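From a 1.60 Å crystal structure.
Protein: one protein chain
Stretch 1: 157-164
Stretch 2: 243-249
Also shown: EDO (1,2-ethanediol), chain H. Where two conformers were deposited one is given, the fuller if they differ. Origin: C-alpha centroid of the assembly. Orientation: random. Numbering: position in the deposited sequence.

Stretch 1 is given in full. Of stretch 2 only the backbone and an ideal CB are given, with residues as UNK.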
# COMPACT_ATOMS: atom_id res chain seq x y z
N VAL A 157 9.55 -21.05 8.80
CA VAL A 157 8.77 -20.81 7.60
C VAL A 157 8.19 -22.11 7.11
O VAL A 157 8.87 -23.16 7.12
CB VAL A 157 9.63 -20.18 6.49
CG1 VAL A 157 8.91 -20.22 5.12
CG2 VAL A 157 10.03 -18.74 6.88
N ASP A 158 6.94 -22.09 6.74
CA ASP A 158 6.28 -23.26 6.21
C ASP A 158 5.70 -22.98 4.82
O ASP A 158 5.34 -21.83 4.51
CB ASP A 158 5.17 -23.69 7.14
CG ASP A 158 4.53 -24.99 6.71
OD1 ASP A 158 5.23 -26.02 6.71
OD2 ASP A 158 3.33 -24.98 6.38
N GLY A 159 5.64 -24.01 3.99
CA GLY A 159 5.01 -23.90 2.68
C GLY A 159 5.97 -23.79 1.50
O GLY A 159 5.53 -23.79 0.37
N THR A 160 7.28 -23.68 1.76
CA THR A 160 8.26 -23.49 0.66
C THR A 160 8.27 -24.70 -0.30
O THR A 160 8.49 -24.55 -1.50
CB THR A 160 9.66 -23.24 1.21
OG1 THR A 160 9.69 -21.95 1.85
CG2 THR A 160 10.70 -23.26 0.10
N GLU A 161 7.93 -25.88 0.24
CA GLU A 161 7.90 -27.12 -0.52
C GLU A 161 6.65 -27.25 -1.43
O GLU A 161 6.56 -28.15 -2.27
CB GLU A 161 7.96 -28.30 0.46
CG GLU A 161 6.57 -28.72 1.10
CD GLU A 161 5.95 -27.68 2.09
OE1 GLU A 161 6.67 -26.76 2.57
OE2 GLU A 161 4.75 -27.82 2.41
N ASN A 162 5.67 -26.37 -1.24
CA ASN A 162 4.46 -26.41 -2.08
C ASN A 162 4.86 -26.24 -3.54
O ASN A 162 5.71 -25.41 -3.86
CB ASN A 162 3.49 -25.32 -1.70
CG ASN A 162 2.61 -25.70 -0.49
OD1 ASN A 162 2.36 -26.87 -0.24
ND2 ASN A 162 2.12 -24.71 0.19
N PRO A 163 4.25 -27.01 -4.43
CA PRO A 163 4.60 -26.88 -5.85
C PRO A 163 4.36 -25.46 -6.38
O PRO A 163 3.26 -24.90 -6.22
CB PRO A 163 3.68 -27.91 -6.55
CG PRO A 163 2.60 -28.22 -5.56
CD PRO A 163 3.21 -28.04 -4.20
N ALA A 164 5.39 -24.89 -6.98
CA ALA A 164 5.35 -23.54 -7.48
C ALA A 164 6.60 -23.29 -8.28
O ALA A 164 7.53 -24.05 -8.20
CB ALA A 164 5.25 -22.54 -6.32
N UNK A 243 2.87 -34.87 -4.65
CA UNK A 243 2.82 -33.69 -3.80
C UNK A 243 1.43 -33.25 -3.58
O UNK A 243 0.53 -33.56 -4.38
CB UNK A 243 3.63 -32.54 -4.40
N UNK A 244 1.22 -32.52 -2.49
CA UNK A 244 -0.02 -31.86 -2.23
C UNK A 244 0.25 -30.36 -1.98
O UNK A 244 1.40 -29.92 -1.97
CB UNK A 244 -0.73 -32.51 -1.04
N UNK A 245 -0.82 -29.59 -1.85
CA UNK A 245 -0.72 -28.16 -1.57
C UNK A 245 -1.20 -27.94 -0.15
O UNK A 245 -2.35 -28.18 0.15
CB UNK A 245 -1.53 -27.33 -2.57
N UNK A 246 -0.30 -27.48 0.71
CA UNK A 246 -0.54 -27.50 2.15
C UNK A 246 -0.55 -26.09 2.72
O UNK A 246 0.24 -25.24 2.31
CB UNK A 246 0.52 -28.35 2.86
N UNK A 247 -1.41 -25.85 3.70
CA UNK A 247 -1.12 -24.88 4.77
C UNK A 247 -0.86 -25.53 6.13
O UNK A 247 -1.32 -26.64 6.40
CB UNK A 247 -2.29 -23.90 4.90
N UNK A 248 -0.10 -24.83 6.96
CA UNK A 248 -0.07 -25.08 8.39
C UNK A 248 -0.30 -23.79 9.17
O UNK A 248 0.65 -23.18 9.68
CB UNK A 248 1.26 -25.72 8.79
N UNK A 249 -1.57 -23.38 9.26
CA UNK A 249 -1.94 -22.05 9.72
C UNK A 249 -1.90 -21.99 11.23
O UNK A 249 -2.52 -22.81 11.91
CB UNK A 249 -3.33 -21.66 9.21
C1 EDO H . 1.66 -32.46 7.48
O1 EDO H . 0.53 -33.05 8.19
C2 EDO H . 2.02 -31.08 8.08
O2 EDO H . 2.72 -30.26 7.07

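At position 243 the CA-to-CB bond points toward stretch 1, and the ideal CB lies 4.5 Å from Pro 163 CD. No charged group of stretch 1 is near, so a long aliphatic chain, polar-tipped or not, could pass the proline ring. The residue is Lys 243. Its chain is extended (m, t, t, t), and NZ donates to water 2 (NZ to water O 3.0 Å); that water donates to Glu 161 O (water O to O 3.0 Å).

Position 244 points away, with nothing of stretch 1 within 5.5 Å of its ideal CB, so stretch 1 sets little preference. It is Ile 244, which meets stretch 1 through its backbone: its O lies 3.4 Å from Pro 163 CD and 2.9 Å from the O of water 3.

Position 245 points sideways. Its ideal CB is 4.6 Å from Asn 162 OD1 and 5.1 Å from Pro 163 CD. A modest apolar side chain, branched or not, could reach the proline ring. Val 245, chi1 t, does so, with CG2 4.1 Å from Pro 163 CG.

At position 246 the backbone is held through its own N-H and O, so the pairing itself specifies no side chain, except that it excludes proline: N donates to Asn 162 OD1 (2.9 Å, 166°) and O accepts from Asn 162 ND2 (2.9 Å, 175°). CA-to-CB runs sideways, yet the ideal CB is 4.3 Å from Glu 161 OE2. The carboxylate favours a long cationic side chain, lysine or arginine. Arg 246 brings its end nearer: Glu 161 OE2 lies over one guanidinium face, 3.3 Å from NH2, a salt bridge of charges alone because no N-H points at the oxygen. NE donates instead to water 3 (NE to water O 2.9 Å), which in turn contacts Asn 162 OD1, while NH1 makes a weak bond to EDO O2 (3.0 Å, 125°).

Position 247 points away and finds no stretch 1 atom within 5.5 Å of its ideal CB. It is Ala 247.

Position 248 points toward stretch 1, with the ideal CB a tight 3.3 Å from Asp 158 OD2. That acceptor suits a donor, such as asparagine, serine, threonine or a longer cationic chain. Asn 248 (chi1 m) supplies ND2, which donates to Asp 158 OD2 (2.9 Å, 150°) and to EDO O2 (3.0 Å, 151°). Water 1 adds a second link, donating to Asp 158 OD2 and accepting from Asn 248 N.

Position 249 points away, beyond reach of stretch 1. It is Met 249, modelled as selenomethionine.

Stretch 2 243-249: KIVRANM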
# COMPACT_ATOMS: atom_id res chain seq x y z
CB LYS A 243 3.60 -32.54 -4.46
CG LYS A 243 5.00 -32.89 -4.83
CD LYS A 243 5.78 -31.71 -5.34
CE LYS A 243 7.24 -32.09 -5.60
NZ LYS A 243 8.04 -30.96 -6.08
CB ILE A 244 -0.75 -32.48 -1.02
CG1 ILE A 244 -0.04 -32.11 0.30
CG2 ILE A 244 -0.84 -33.99 -1.19
CD1 ILE A 244 -0.75 -32.61 1.56
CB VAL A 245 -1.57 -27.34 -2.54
CG1 VAL A 245 -1.58 -25.85 -2.13
CG2 VAL A 245 -1.06 -27.52 -3.95
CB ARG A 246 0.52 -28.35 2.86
CG ARG A 246 0.59 -29.79 2.39
CD ARG A 246 1.54 -30.66 3.19
NE ARG A 246 2.86 -30.75 2.56
CZ ARG A 246 3.97 -31.08 3.21
NH1 ARG A 246 3.93 -31.35 4.51
NH2 ARG A 246 5.12 -31.13 2.56
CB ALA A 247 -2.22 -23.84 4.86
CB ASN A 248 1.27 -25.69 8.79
CG ASN A 248 1.40 -27.14 8.35
OD1 ASN A 248 1.02 -28.06 9.08
ND2 ASN A 248 1.94 -27.35 7.16
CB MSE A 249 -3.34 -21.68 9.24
CG MSE A 249 -3.47 -21.55 7.74
SE MSE A 249 -2.03 -20.48 6.98
CE MSE A 249 -2.67 -18.76 7.44
O HOH W 1 1.87 -22.95 5.75
O HOH W 2 8.20 -28.34 -4.73
O HOH W 3 3.39 -29.51 0.03
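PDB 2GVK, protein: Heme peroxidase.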